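Local coordinates for protein lysyl oxidase (PDB 1W7C) that probably oxidises primary amines, as a copper enzyme that carries a topaquinone cofactor in each subunit, at residues C172-P177 with F211-T216; P177-P182 with N351-Y356; A186-G191 with K224-I229. All coordinates share one frame; numbering follows the deposited sequence.

Overall arrangement
Contacts 1 and 3 belong to one five-stranded antiparallel meander, 170-180, 187-195, 209-214, 224-230 and 233-235 in that order. Each bridges two strands that have another strand between them; their centres are about 6 Å apart, yet contact 1 lies on the face turned to helix 136-150 and contact 3 on the face turned to the second subunit. Contact 2, centred about 9 Å from contact 1 and about 12 Å from contact 3, joins strand 170-180 to the segment leading into strand 355-357. It is nearest the active site: the Phe355 side chain is about 9 Å from those of Asp358, the predicted proton acceptor, and His488, a copper ligand, and about 13 Å from copper itself.

Contact 1 (C172-P177 with F211-T216); sequences CHSAAP and FKFDMT
Phe211 reaches across to Cys172 and His173 with the far end of its ring, and Phe213 does the same to Ser174. In Phe211, CG leaves CB in the position between the backbone N and the carbonyl carbon (chi1 49°), which carries the ring across Gly191, a residue with no side chain to block it. Of the ring atoms, CE1 passes 4.1 Å from His173 O, and CZ, at the tip, comes to 3.7 Å from that oxygen. The same CZ lies 4.2 Å from Cys172 CB, an apolar contact beside the sulfur that is tied to Cys193 in a disulfide. Strands 172-174 and 211-214 are next-but-one neighbours in an antiparallel meander, so they run in the same general sense, their axes 9.2 Å apart at closest approach and turned by 55°. Strand 187-195 lies between them, bonding to His173 through Thr192 and to Phe211 through Gly191. The two phenylalanines have the length to span it, and helix 136-150 packs over this face, with Leu146 against both Ser174 and Phe211. Ser174 OG stands at the edge of the Phe213 ring, near its plane and 3.3 Å from CZ, where the slightly positive ring hydrogens suit an oxygen. Just beyond, strand 209-214 ends in an Asx turn: Asp214 OD1 accepts from Thr216 N (2.9 Å) and from Thr216 OG1 (2.8 Å), both approaching from one face of the carboxylate.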
ATOM      1  N   CYS A 172     -34.400 -15.906  12.476  1.00 22.67           N
ATOM      2  CA  CYS A 172     -34.795 -15.675  11.098  1.00 22.55           C
ATOM      3  C   CYS A 172     -34.941 -14.174  10.895  1.00 21.19           C
ATOM      4  O   CYS A 172     -35.363 -13.445  11.813  1.00 22.76           O
ATOM      5  CB  CYS A 172     -36.087 -16.456  10.788  1.00 24.08           C
ATOM      6  SG  CYS A 172     -35.913 -18.248  11.158  1.00 26.67           S
ATOM      7  N   HIS A 173     -34.554 -13.719   9.713  1.00 19.31           N
ATOM      8  CA  HIS A 173     -34.355 -12.294   9.436  1.00 20.22           C
ATOM      9  C   HIS A 173     -34.375 -12.034   7.918  1.00 18.57           C
ATOM     10  O   HIS A 173     -34.380 -12.958   7.114  1.00 20.46           O
ATOM     11  CB  HIS A 173     -33.030 -11.821  10.046  1.00 20.32           C
ATOM     12  CG  HIS A 173     -31.854 -12.615   9.593  1.00 21.76           C
ATOM     13  ND1 HIS A 173     -30.940 -12.134   8.690  1.00 26.19           N
ATOM     14  CD2 HIS A 173     -31.455 -13.874   9.896  1.00 25.41           C
ATOM     15  CE1 HIS A 173     -30.030 -13.061   8.444  1.00 28.34           C
ATOM     16  NE2 HIS A 173     -30.322 -14.129   9.161  1.00 24.44           N
ATOM     17  N   SER A 174     -34.449 -10.761   7.564  1.00 19.22           N
ATOM     18  CA  SER A 174     -34.790 -10.299   6.226  1.00 19.22           C
ATOM     19  C   SER A 174     -33.570  -9.695   5.517  1.00 17.72           C
ATOM     20  O   SER A 174     -32.744  -9.011   6.124  1.00 18.30           O
ATOM     21  CB  SER A 174     -35.897  -9.240   6.342  1.00 22.15           C
ATOM     22  OG  SER A 174     -37.084  -9.789   6.879  1.00 23.74           O
ATOM     23  N   ALA A 175     -33.514  -9.889   4.204  1.00 17.83           N
ATOM     24  CA  ALA A 175     -32.447  -9.359   3.342  1.00 18.07           C
ATOM     25  C   ALA A 175     -32.648  -7.869   3.110  1.00 15.88           C
ATOM     26  O   ALA A 175     -33.780  -7.370   3.092  1.00 17.77           O
ATOM     27  CB  ALA A 175     -32.429 -10.082   2.027  1.00 18.14           C
ATOM     28  N   ALA A 176     -31.533  -7.160   2.980  1.00 17.19           N
ATOM     29  CA  ALA A 176     -31.549  -5.724   2.706  1.00 16.15           C
ATOM     30  C   ALA A 176     -30.806  -5.468   1.405  1.00 15.59           C
ATOM     31  O   ALA A 176     -29.682  -5.969   1.222  1.00 16.09           O
ATOM     32  CB  ALA A 176     -30.885  -4.966   3.834  1.00 16.63           C
ATOM     33  N   PRO A 177     -31.358  -4.632   0.528  1.00 15.66           N
ATOM     34  CA  PRO A 177     -32.597  -3.869   0.756  1.00 16.11           C
ATOM     35  C   PRO A 177     -33.868  -4.671   0.485  1.00 17.53           C
ATOM     36  O   PRO A 177     -33.859  -5.779  -0.057  1.00 17.69           O
ATOM     37  CB  PRO A 177     -32.480  -2.755  -0.287  1.00 16.37           C
ATOM     38  CG  PRO A 177     -31.779  -3.431  -1.436  1.00 16.52           C
ATOM     39  CD  PRO A 177     -30.719  -4.267  -0.750  1.00 16.73           C
ATOM     40  N   PHE A 211     -36.980 -17.724   2.495  1.00 19.61           N
ATOM     41  CA  PHE A 211     -38.359 -17.371   2.318  1.00 20.75           C
ATOM     42  C   PHE A 211     -38.493 -16.003   1.663  1.00 20.23           C
ATOM     43  O   PHE A 211     -37.533 -15.245   1.565  1.00 20.16           O
ATOM     44  CB  PHE A 211     -39.124 -17.421   3.659  1.00 21.28           C
ATOM     45  CG  PHE A 211     -38.437 -16.703   4.771  1.00 19.93           C
ATOM     46  CD1 PHE A 211     -38.650 -15.347   4.984  1.00 23.51           C
ATOM     47  CD2 PHE A 211     -37.590 -17.384   5.634  1.00 22.66           C
ATOM     48  CE1 PHE A 211     -37.982 -14.674   6.011  1.00 23.19           C
ATOM     49  CE2 PHE A 211     -36.929 -16.728   6.647  1.00 21.42           C
ATOM     50  CZ  PHE A 211     -37.135 -15.375   6.857  1.00 23.80           C
ATOM     51  N   LYS A 212     -39.708 -15.722   1.222  1.00 20.65           N
ATOM     52  CA  LYS A 212     -40.048 -14.495   0.518  1.00 19.97           C
ATOM     53  C   LYS A 212     -41.419 -14.070   0.970  1.00 20.11           C
ATOM     54  O   LYS A 212     -42.333 -14.886   1.025  1.00 21.82           O
ATOM     55  CB  LYS A 212     -40.045 -14.696  -0.993  1.00 22.05           C
ATOM     56  CG  LYS A 212     -40.248 -13.409  -1.801  1.00 21.26           C
ATOM     57  CD  LYS A 212     -40.510 -13.713  -3.271  1.00 21.63           C
ATOM     58  CE  LYS A 212     -40.697 -12.455  -4.081  1.00 21.50           C
ATOM     59  NZ  LYS A 212     -41.059 -12.699  -5.507  1.00 25.00           N
ATOM     60  N   PHE A 213     -41.569 -12.789   1.284  1.00 20.85           N
ATOM     61  CA  PHE A 213     -42.844 -12.250   1.739  1.00 21.42           C
ATOM     62  C   PHE A 213     -43.178 -10.921   1.085  1.00 21.37           C
ATOM     63  O   PHE A 213     -42.316 -10.218   0.589  1.00 20.89           O
ATOM     64  CB  PHE A 213     -42.916 -12.160   3.275  1.00 20.27           C
ATOM     65  CG  PHE A 213     -41.855 -11.290   3.907  1.00 21.28           C
ATOM     66  CD1 PHE A 213     -42.147  -9.997   4.284  1.00 24.03           C
ATOM     67  CD2 PHE A 213     -40.566 -11.784   4.168  1.00 20.82           C
ATOM     68  CE1 PHE A 213     -41.192  -9.214   4.913  1.00 20.37           C
ATOM     69  CE2 PHE A 213     -39.599 -10.993   4.786  1.00 21.38           C
ATOM     70  CZ  PHE A 213     -39.912  -9.713   5.152  1.00 20.22           C
ATOM     71  N   ASP A 214     -44.472 -10.664   1.008  1.00 21.54           N
ATOM     72  CA  ASP A 214     -45.030  -9.411   0.551  1.00 19.67           C
ATOM     73  C   ASP A 214     -45.385  -8.593   1.791  1.00 21.99           C
ATOM     74  O   ASP A 214     -46.159  -9.042   2.662  1.00 23.28           O
ATOM     75  CB  ASP A 214     -46.283  -9.659  -0.276  1.00 24.41           C
ATOM     76  CG  ASP A 214     -46.816  -8.400  -0.878  1.00 29.89           C
ATOM     77  OD1 ASP A 214     -47.144  -7.493  -0.128  1.00 29.11           O
ATOM     78  OD2 ASP A 214     -46.987  -8.249  -2.100  1.00 43.27           O
ATOM     79  N   MET A 215     -44.784  -7.414   1.899  1.00 20.22           N
ATOM     80  CA  MET A 215     -44.992  -6.499   3.025  1.00 20.19           C
ATOM     81  C   MET A 215     -45.503  -5.145   2.521  1.00 20.17           C
ATOM     82  O   MET A 215     -45.154  -4.092   3.072  1.00 21.11           O
ATOM     83  CB  MET A 215     -43.679  -6.342   3.824  1.00 20.29           C
ATOM     84  CG  MET A 215     -42.483  -5.978   2.965  1.00 20.35           C
ATOM     85  SD  MET A 215     -41.030  -5.474   3.914  1.00 20.37           S
ATOM     86  CE  MET A 215     -41.628  -3.951   4.665  1.00 20.06           C
ATOM     87  N   THR A 216     -46.385  -5.182   1.519  1.00 21.18           N
ATOM     88  CA  THR A 216     -46.927  -3.952   0.921  1.00 21.69           C
ATOM     89  C   THR A 216     -47.913  -3.277   1.872  1.00 23.04           C
ATOM     90  O   THR A 216     -48.774  -3.924   2.447  1.00 22.23           O
ATOM     91  CB  THR A 216     -47.642  -4.267  -0.390  1.00 21.68           C
ATOM     92  OG1 THR A 216     -46.762  -4.986  -1.272  1.00 21.81           O
ATOM     93  CG2 THR A 216     -48.019  -2.970  -1.155  1.00 25.49           C
TER

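Contact 2 (P177-P182 with N351-Y356); sequences PQLHDP and NQHTFY
The CD atom of Pro177 packs 3.8 Å from Phe355 CB, and lies 3.4 Å from Phe355 O. The peptide bond before Pro177 is cis, and proline, the residue that most readily accepts such a bond, presents its compact ring to the backbone of the other segment. Phe355 keeps its CG anti to the backbone N (chi1 -164°), which carries the aromatic ring away from the proline. Leu179 packs against the His353 imidazole, its CD1 3.8 Å from CD2 of the histidine; the two side chains cross at about a right angle.

The polar part runs through water. One molecule sits 2.8 Å from Pro177 O and 2.7 Å from His353 O, placed to donate to either carbonyl. His353 itself is held at both nitrogens, ND1 by Pro349 O and NE2 by Tyr527 OH of the second subunit.

Two carbonyl oxygens come near each other here and cannot bond one another, but the water can bridge them. Alongside, a direct backbone bond between Phe355 and Ala176 joins strand 170-180 to the segment leading into strand 355-357, which pairs with strand 329-344.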
ATOM      1  N   PRO A 177     -31.358  -4.632   0.528  1.00 15.66           N
ATOM      2  CA  PRO A 177     -32.597  -3.869   0.756  1.00 16.11           C
ATOM      3  C   PRO A 177     -33.868  -4.671   0.485  1.00 17.53           C
ATOM      4  O   PRO A 177     -33.859  -5.779  -0.057  1.00 17.69           O
ATOM      5  CB  PRO A 177     -32.480  -2.755  -0.287  1.00 16.37           C
ATOM      6  CG  PRO A 177     -31.779  -3.431  -1.436  1.00 16.52           C
ATOM      7  CD  PRO A 177     -30.719  -4.267  -0.750  1.00 16.73           C
ATOM      8  N   GLN A 178     -34.981  -4.083   0.910  1.00 16.55           N
ATOM      9  CA  GLN A 178     -36.302  -4.515   0.447  1.00 16.75           C
ATOM     10  C   GLN A 178     -36.436  -4.260  -1.050  1.00 17.57           C
ATOM     11  O   GLN A 178     -35.632  -3.500  -1.626  1.00 17.30           O
ATOM     12  CB  GLN A 178     -37.384  -3.758   1.253  1.00 17.29           C
ATOM     13  CG  GLN A 178     -37.316  -4.031   2.764  1.00 18.57           C
ATOM     14  CD  GLN A 178     -38.241  -3.183   3.570  1.00 18.12           C
ATOM     15  OE1 GLN A 178     -38.327  -3.379   4.773  1.00 18.94           O
ATOM     16  NE2 GLN A 178     -38.931  -2.234   2.926  1.00 19.30           N
ATOM     17  N   LEU A 179     -37.422  -4.904  -1.673  1.00 17.41           N
ATOM     18  CA  LEU A 179     -37.633  -4.851  -3.113  1.00 17.59           C
ATOM     19  C   LEU A 179     -39.027  -4.282  -3.441  1.00 18.93           C
ATOM     20  O   LEU A 179     -40.021  -5.018  -3.560  1.00 19.15           O
ATOM     21  CB  LEU A 179     -37.448  -6.244  -3.710  1.00 18.12           C
ATOM     22  CG  LEU A 179     -36.001  -6.765  -3.607  1.00 19.39           C
ATOM     23  CD1 LEU A 179     -35.984  -8.278  -3.850  1.00 21.77           C
ATOM     24  CD2 LEU A 179     -35.068  -6.075  -4.582  1.00 20.27           C
ATOM     25  N   HIS A 180     -39.081  -2.970  -3.622  1.00 18.21           N
ATOM     26  CA  HIS A 180     -40.297  -2.285  -4.019  1.00 19.66           C
ATOM     27  C   HIS A 180     -40.297  -2.101  -5.521  1.00 20.07           C
ATOM     28  O   HIS A 180     -39.316  -1.678  -6.138  1.00 19.82           O
ATOM     29  CB  HIS A 180     -40.422  -0.918  -3.326  1.00 19.75           C
ATOM     30  CG  HIS A 180     -41.596  -0.124  -3.801  1.00 18.80           C
ATOM     31  ND1 HIS A 180     -42.894  -0.492  -3.516  1.00 20.82           N
ATOM     32  CD2 HIS A 180     -41.681   0.968  -4.608  1.00 21.49           C
ATOM     33  CE1 HIS A 180     -43.732   0.362  -4.090  1.00 21.98           C
ATOM     34  NE2 HIS A 180     -43.024   1.257  -4.763  1.00 22.52           N
ATOM     35  N   ASP A 181     -41.424  -2.447  -6.112  1.00 21.52           N
ATOM     36  CA  ASP A 181     -41.580  -2.406  -7.566  1.00 23.08           C
ATOM     37  C   ASP A 181     -42.520  -1.239  -7.896  1.00 23.85           C
ATOM     38  O   ASP A 181     -43.723  -1.349  -7.671  1.00 24.05           O
ATOM     39  CB  ASP A 181     -42.166  -3.720  -8.088  1.00 27.38           C
ATOM     40  CG  ASP A 181     -42.259  -3.769  -9.566  1.00 28.48           C
ATOM     41  OD1 ASP A 181     -42.171  -2.723 -10.245  1.00 32.69           O
ATOM     42  OD2 ASP A 181     -42.486  -4.837 -10.152  1.00 34.92           O
ATOM     43  N   PRO A 182     -42.006  -0.122  -8.411  1.00 23.27           N
ATOM     44  CA  PRO A 182     -42.887   1.018  -8.700  1.00 26.90           C
ATOM     45  C   PRO A 182     -43.944   0.724  -9.754  1.00 28.25           C
ATOM     46  O   PRO A 182     -44.963   1.417  -9.803  1.00 35.57           O
ATOM     47  CB  PRO A 182     -41.923   2.118  -9.196  1.00 35.44           C
ATOM     48  CG  PRO A 182     -40.556   1.662  -8.878  1.00 34.20           C
ATOM     49  CD  PRO A 182     -40.591   0.190  -8.682  1.00 26.59           C
ATOM     50  N   ASN A 351     -28.259 -14.020   0.051  1.00 17.06           N
ATOM     51  CA  ASN A 351     -27.027 -13.307  -0.281  1.00 16.09           C
ATOM     52  C   ASN A 351     -27.140 -12.609  -1.634  1.00 16.78           C
ATOM     53  O   ASN A 351     -26.647 -11.504  -1.793  1.00 16.44           O
ATOM     54  CB  ASN A 351     -25.809 -14.218  -0.184  1.00 16.46           C
ATOM     55  CG  ASN A 351     -25.401 -14.511   1.261  1.00 18.24           C
ATOM     56  OD1 ASN A 351     -26.046 -14.090   2.218  1.00 19.04           O
ATOM     57  ND2 ASN A 351     -24.303 -15.214   1.416  1.00 27.19           N
ATOM     58  N   GLN A 352     -27.846 -13.198  -2.600  1.00 15.78           N
ATOM     59  CA  GLN A 352     -27.952 -12.556  -3.910  1.00 15.68           C
ATOM     60  C   GLN A 352     -28.765 -11.239  -3.834  1.00 17.02           C
ATOM     61  O   GLN A 352     -28.594 -10.379  -4.687  1.00 19.32           O
ATOM     62  CB  GLN A 352     -28.497 -13.519  -4.965  1.00 17.21           C
ATOM     63  CG  GLN A 352     -28.740 -12.913  -6.343  1.00 17.57           C
ATOM     64  CD  GLN A 352     -27.507 -12.221  -6.955  1.00 15.89           C
ATOM     65  OE1 GLN A 352     -26.365 -12.646  -6.774  1.00 16.63           O
ATOM     66  NE2 GLN A 352     -27.761 -11.140  -7.680  1.00 17.47           N
ATOM     67  N   HIS A 353     -29.607 -11.091  -2.800  1.00 16.02           N
ATOM     68  CA  HIS A 353     -30.396  -9.895  -2.554  1.00 15.82           C
ATOM     69  C   HIS A 353     -29.806  -8.991  -1.478  1.00 15.61           C
ATOM     70  O   HIS A 353     -30.482  -8.103  -0.990  1.00 18.33           O
ATOM     71  CB  HIS A 353     -31.837 -10.284  -2.215  1.00 17.72           C
ATOM     72  CG  HIS A 353     -32.573 -10.874  -3.382  1.00 17.85           C
ATOM     73  ND1 HIS A 353     -33.009 -12.183  -3.409  1.00 18.24           N
ATOM     74  CD2 HIS A 353     -32.884 -10.343  -4.593  1.00 18.69           C
ATOM     75  CE1 HIS A 353     -33.590 -12.419  -4.576  1.00 18.94           C
ATOM     76  NE2 HIS A 353     -33.541 -11.316  -5.307  1.00 19.75           N
ATOM     77  N   THR A 354     -28.534  -9.187  -1.144  1.00 15.19           N
ATOM     78  CA  THR A 354     -27.889  -8.338  -0.161  1.00 15.35           C
ATOM     79  C   THR A 354     -27.050  -7.284  -0.857  1.00 15.38           C
ATOM     80  O   THR A 354     -26.074  -7.601  -1.545  1.00 15.52           O
ATOM     81  CB  THR A 354     -27.006  -9.204   0.756  1.00 15.83           C
ATOM     82  OG1 THR A 354     -27.826 -10.116   1.509  1.00 16.80           O
ATOM     83  CG2 THR A 354     -26.300  -8.335   1.784  1.00 15.16           C
ATOM     84  N   PHE A 355     -27.417  -6.019  -0.643  1.00 15.21           N
ATOM     85  CA  PHE A 355     -26.676  -4.865  -1.160  1.00 14.85           C
ATOM     86  C   PHE A 355     -26.802  -3.790  -0.106  1.00 13.76           C
ATOM     87  O   PHE A 355     -27.617  -2.872  -0.210  1.00 15.10           O
ATOM     88  CB  PHE A 355     -27.314  -4.441  -2.493  1.00 15.50           C
ATOM     89  CG  PHE A 355     -26.473  -3.508  -3.360  1.00 14.31           C
ATOM     90  CD1 PHE A 355     -26.666  -3.480  -4.739  1.00 15.47           C
ATOM     91  CD2 PHE A 355     -25.563  -2.608  -2.804  1.00 15.67           C
ATOM     92  CE1 PHE A 355     -25.952  -2.620  -5.557  1.00 17.14           C
ATOM     93  CE2 PHE A 355     -24.851  -1.755  -3.634  1.00 15.67           C
ATOM     94  CZ  PHE A 355     -25.051  -1.749  -4.972  1.00 14.56           C
ATOM     95  N   TYR A 356     -26.026  -3.938   0.958  1.00 14.59           N
ATOM     96  CA  TYR A 356     -26.096  -3.012   2.077  1.00 14.46           C
ATOM     97  C   TYR A 356     -25.632  -1.614   1.710  1.00 13.84           C
ATOM     98  O   TYR A 356     -24.598  -1.448   1.039  1.00 14.69           O
ATOM     99  CB  TYR A 356     -25.253  -3.478   3.289  1.00 15.79           C
ATOM    100  CG  TYR A 356     -25.685  -4.784   3.901  1.00 15.39           C
ATOM    101  CD1 TYR A 356     -24.800  -5.845   4.018  1.00 16.30           C
ATOM    102  CD2 TYR A 356     -26.988  -4.970   4.321  1.00 16.52           C
ATOM    103  CE1 TYR A 356     -25.193  -7.055   4.534  1.00 17.57           C
ATOM    104  CE2 TYR A 356     -27.390  -6.176   4.881  1.00 18.18           C
ATOM    105  CZ  TYR A 356     -26.507  -7.223   4.958  1.00 16.76           C
ATOM    106  OH  TYR A 356     -26.966  -8.432   5.438  1.00 17.76           O
TER
HETATM  107  O   HOH W   1     -32.601  -6.959  -2.204  1.00 17.46           O

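Contact 3 (A186-G191 with K224-I229); sequences ATVDYG and KMLEYI
Tyr190 and Ile229 meet because each directs its branch anti to its own carbonyl carbon, Tyr190 CG with chi1 -72° and Ile229 CG1 with chi1 -61°; the isoleucine then runs on extended and brings CD1 to the edge of the tyrosine ring, near its plane, 4.1 Å from CE2. Val188 and Leu226 form a second apolar pair, crossing at about a right angle, with Val188 CG1 4.0 Å from Leu226 CD1. A branched valine fits the extended strand, while the longer leucine spans the gap from the other side. Glu227 adds a polar link through a water that lies at the edge of the Tyr190 ring, in its plane: the phenol donates to it over 2.6 Å from Tyr190 OH, and it donates to Glu227 OE2, also at 2.6 Å. Tyrosine suits this place by offering a C-H edge to the isoleucine and a hydroxyl to the water. Leu226 and Glu227 can both turn toward strand 187-191 because together they face Lys212 in a classic beta bulge, which breaks the usual alternation of side chains. The strand axes come within 9.0 Å and are inclined at 44°, with strand 209-214 between them and Lys212 touching both Tyr190 and Glu227. His353 stacks on Tyr190, and Trp521 of the second subunit packs on Glu227 and Ile229, whereas Met225 and Tyr228 turn to helix 136-150 on the other face of the sheet.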
ATOM      1  N   ALA A 186     -46.048  -3.155  -5.343  1.00 21.43           N
ATOM      2  CA  ALA A 186     -45.695  -4.188  -4.373  1.00 23.49           C
ATOM      3  C   ALA A 186     -44.314  -4.010  -3.779  1.00 18.76           C
ATOM      4  O   ALA A 186     -43.380  -3.620  -4.465  1.00 23.15           O
ATOM      5  CB  ALA A 186     -45.795  -5.568  -5.030  1.00 27.41           C
ATOM      6  N   THR A 187     -44.195  -4.365  -2.503  1.00 19.41           N
ATOM      7  CA  THR A 187     -42.939  -4.424  -1.794  1.00 18.44           C
ATOM      8  C   THR A 187     -42.781  -5.810  -1.235  1.00 18.66           C
ATOM      9  O   THR A 187     -43.598  -6.261  -0.433  1.00 20.05           O
ATOM     10  CB  THR A 187     -42.916  -3.382  -0.673  1.00 19.53           C
ATOM     11  OG1 THR A 187     -43.175  -2.091  -1.250  1.00 20.80           O
ATOM     12  CG2 THR A 187     -41.541  -3.336   0.068  1.00 21.21           C
ATOM     13  N   VAL A 188     -41.714  -6.476  -1.667  1.00 18.61           N
ATOM     14  CA  VAL A 188     -41.383  -7.809  -1.188  1.00 18.73           C
ATOM     15  C   VAL A 188     -39.997  -7.834  -0.562  1.00 18.71           C
ATOM     16  O   VAL A 188     -39.233  -6.878  -0.641  1.00 18.42           O
ATOM     17  CB  VAL A 188     -41.522  -8.869  -2.307  1.00 22.12           C
ATOM     18  CG1 VAL A 188     -42.894  -8.801  -2.921  1.00 23.61           C
ATOM     19  CG2 VAL A 188     -40.438  -8.666  -3.374  1.00 19.71           C
ATOM     20  N   ASP A 189     -39.692  -8.942   0.084  1.00 18.75           N
ATOM     21  CA  ASP A 189     -38.405  -9.086   0.747  1.00 18.08           C
ATOM     22  C   ASP A 189     -38.125 -10.577   0.934  1.00 18.64           C
ATOM     23  O   ASP A 189     -39.052 -11.369   1.122  1.00 21.37           O
ATOM     24  CB  ASP A 189     -38.463  -8.325   2.100  1.00 18.30           C
ATOM     25  CG  ASP A 189     -37.122  -8.000   2.699  1.00 18.49           C
ATOM     26  OD1 ASP A 189     -36.057  -8.216   2.047  1.00 18.09           O
ATOM     27  OD2 ASP A 189     -37.041  -7.459   3.836  1.00 19.03           O
ATOM     28  N   TYR A 190     -36.865 -10.941   0.836  1.00 19.05           N
ATOM     29  CA  TYR A 190     -36.427 -12.295   1.081  1.00 19.33           C
ATOM     30  C   TYR A 190     -35.832 -12.370   2.489  1.00 19.46           C
ATOM     31  O   TYR A 190     -35.582 -11.361   3.134  1.00 19.11           O
ATOM     32  CB  TYR A 190     -35.392 -12.717   0.039  1.00 19.29           C
ATOM     33  CG  TYR A 190     -35.987 -12.951  -1.342  1.00 18.42           C
ATOM     34  CD1 TYR A 190     -36.145 -11.905  -2.236  1.00 18.04           C
ATOM     35  CD2 TYR A 190     -36.388 -14.213  -1.761  1.00 19.78           C
ATOM     36  CE1 TYR A 190     -36.675 -12.112  -3.492  1.00 19.56           C
ATOM     37  CE2 TYR A 190     -36.908 -14.436  -3.043  1.00 20.21           C
ATOM     38  CZ  TYR A 190     -37.041 -13.381  -3.901  1.00 19.58           C
ATOM     39  OH  TYR A 190     -37.550 -13.623  -5.158  1.00 22.34           O
ATOM     40  N   GLY A 191     -35.621 -13.585   2.955  1.00 19.64           N
ATOM     41  CA  GLY A 191     -35.044 -13.813   4.262  1.00 20.95           C
ATOM     42  C   GLY A 191     -34.474 -15.201   4.427  1.00 17.75           C
ATOM     43  O   GLY A 191     -34.625 -16.061   3.542  1.00 19.24           O
ATOM     44  N   LYS A 224     -48.179 -11.039   3.649  1.00 22.71           N
ATOM     45  CA  LYS A 224     -48.326 -12.460   3.351  1.00 25.02           C
ATOM     46  C   LYS A 224     -46.979 -13.082   3.006  1.00 24.98           C
ATOM     47  O   LYS A 224     -46.219 -12.524   2.227  1.00 24.12           O
ATOM     48  CB  LYS A 224     -49.297 -12.683   2.164  1.00 28.24           C
ATOM     49  CG  LYS A 224     -50.784 -12.707   2.548  1.00 47.33           C
ATOM     50  N   MET A 225     -46.740 -14.287   3.513  1.00 22.02           N
ATOM     51  CA  MET A 225     -45.625 -15.097   3.053  1.00 23.85           C
ATOM     52  C   MET A 225     -45.949 -15.617   1.663  1.00 24.55           C
ATOM     53  O   MET A 225     -47.025 -16.141   1.442  1.00 29.33           O
ATOM     54  CB  MET A 225     -45.373 -16.277   3.993  1.00 27.54           C
ATOM     55  CG  MET A 225     -44.006 -16.908   3.772  1.00 32.09           C
ATOM     56  SD  MET A 225     -42.592 -15.904   4.333  1.00 28.37           S
ATOM     57  CE  MET A 225     -43.002 -15.797   5.987  1.00 40.77           C
ATOM     58  N   LEU A 226     -45.023 -15.424   0.730  1.00 23.29           N
ATOM     59  CA  LEU A 226     -45.173 -15.849  -0.655  1.00 23.83           C
ATOM     60  C   LEU A 226     -44.536 -17.206  -0.983  1.00 22.28           C
ATOM     61  O   LEU A 226     -45.132 -18.022  -1.705  1.00 25.41           O
ATOM     62  CB  LEU A 226     -44.577 -14.795  -1.580  1.00 24.56           C
ATOM     63  CG  LEU A 226     -45.168 -13.397  -1.502  1.00 25.21           C
ATOM     64  CD1 LEU A 226     -44.342 -12.483  -2.371  1.00 25.50           C
ATOM     65  CD2 LEU A 226     -46.617 -13.411  -1.953  1.00 27.53           C
ATOM     66  N   GLU A 227     -43.324 -17.414  -0.487  1.00 23.27           N
ATOM     67  CA  GLU A 227     -42.536 -18.591  -0.800  1.00 22.56           C
ATOM     68  C   GLU A 227     -41.682 -19.036   0.355  1.00 23.67           C
ATOM     69  O   GLU A 227     -41.205 -18.207   1.140  1.00 22.87           O
ATOM     70  CB  GLU A 227     -41.595 -18.313  -1.988  1.00 23.16           C
ATOM     71  CG  GLU A 227     -42.290 -17.907  -3.260  1.00 26.19           C
ATOM     72  CD  GLU A 227     -41.333 -17.477  -4.358  1.00 26.03           C
ATOM     73  OE1 GLU A 227     -41.787 -17.341  -5.524  1.00 25.21           O
ATOM     74  OE2 GLU A 227     -40.127 -17.279  -4.063  1.00 24.69           O
ATOM     75  N   TYR A 228     -41.505 -20.358   0.442  1.00 24.58           N
ATOM     76  CA  TYR A 228     -40.387 -20.971   1.154  1.00 22.72           C
ATOM     77  C   TYR A 228     -39.475 -21.597   0.123  1.00 24.44           C
ATOM     78  O   TYR A 228     -39.952 -22.232  -0.809  1.00 24.94           O
ATOM     79  CB  TYR A 228     -40.892 -22.027   2.146  1.00 25.17           C
ATOM     80  CG  TYR A 228     -41.689 -21.413   3.261  1.00 23.34           C
ATOM     81  CD1 TYR A 228     -43.071 -21.576   3.351  1.00 27.68           C
ATOM     82  CD2 TYR A 228     -41.054 -20.597   4.191  1.00 23.87           C
ATOM     83  CE1 TYR A 228     -43.784 -20.971   4.377  1.00 27.17           C
ATOM     84  CE2 TYR A 228     -41.752 -19.984   5.198  1.00 25.72           C
ATOM     85  CZ  TYR A 228     -43.112 -20.169   5.295  1.00 24.68           C
ATOM     86  OH  TYR A 228     -43.774 -19.546   6.332  1.00 29.21           O
ATOM     87  N   ILE A 229     -38.170 -21.419   0.279  1.00 22.29           N
ATOM     88  CA  ILE A 229     -37.209 -21.882  -0.709  1.00 22.11           C
ATOM     89  C   ILE A 229     -36.157 -22.701   0.015  1.00 21.72           C
ATOM     90  O   ILE A 229     -35.555 -22.228   0.974  1.00 20.97           O
ATOM     91  CB  ILE A 229     -36.574 -20.690  -1.445  1.00 22.76           C
ATOM     92  CG1 ILE A 229     -37.637 -19.879  -2.191  1.00 22.52           C
ATOM     93  CG2 ILE A 229     -35.447 -21.160  -2.366  1.00 22.80           C
ATOM     94  CD1 ILE A 229     -37.207 -18.486  -2.540  1.00 24.97           C
TER
HETATM   95  O   HOH W   2     -38.487 -16.043  -5.690  1.00 23.73           O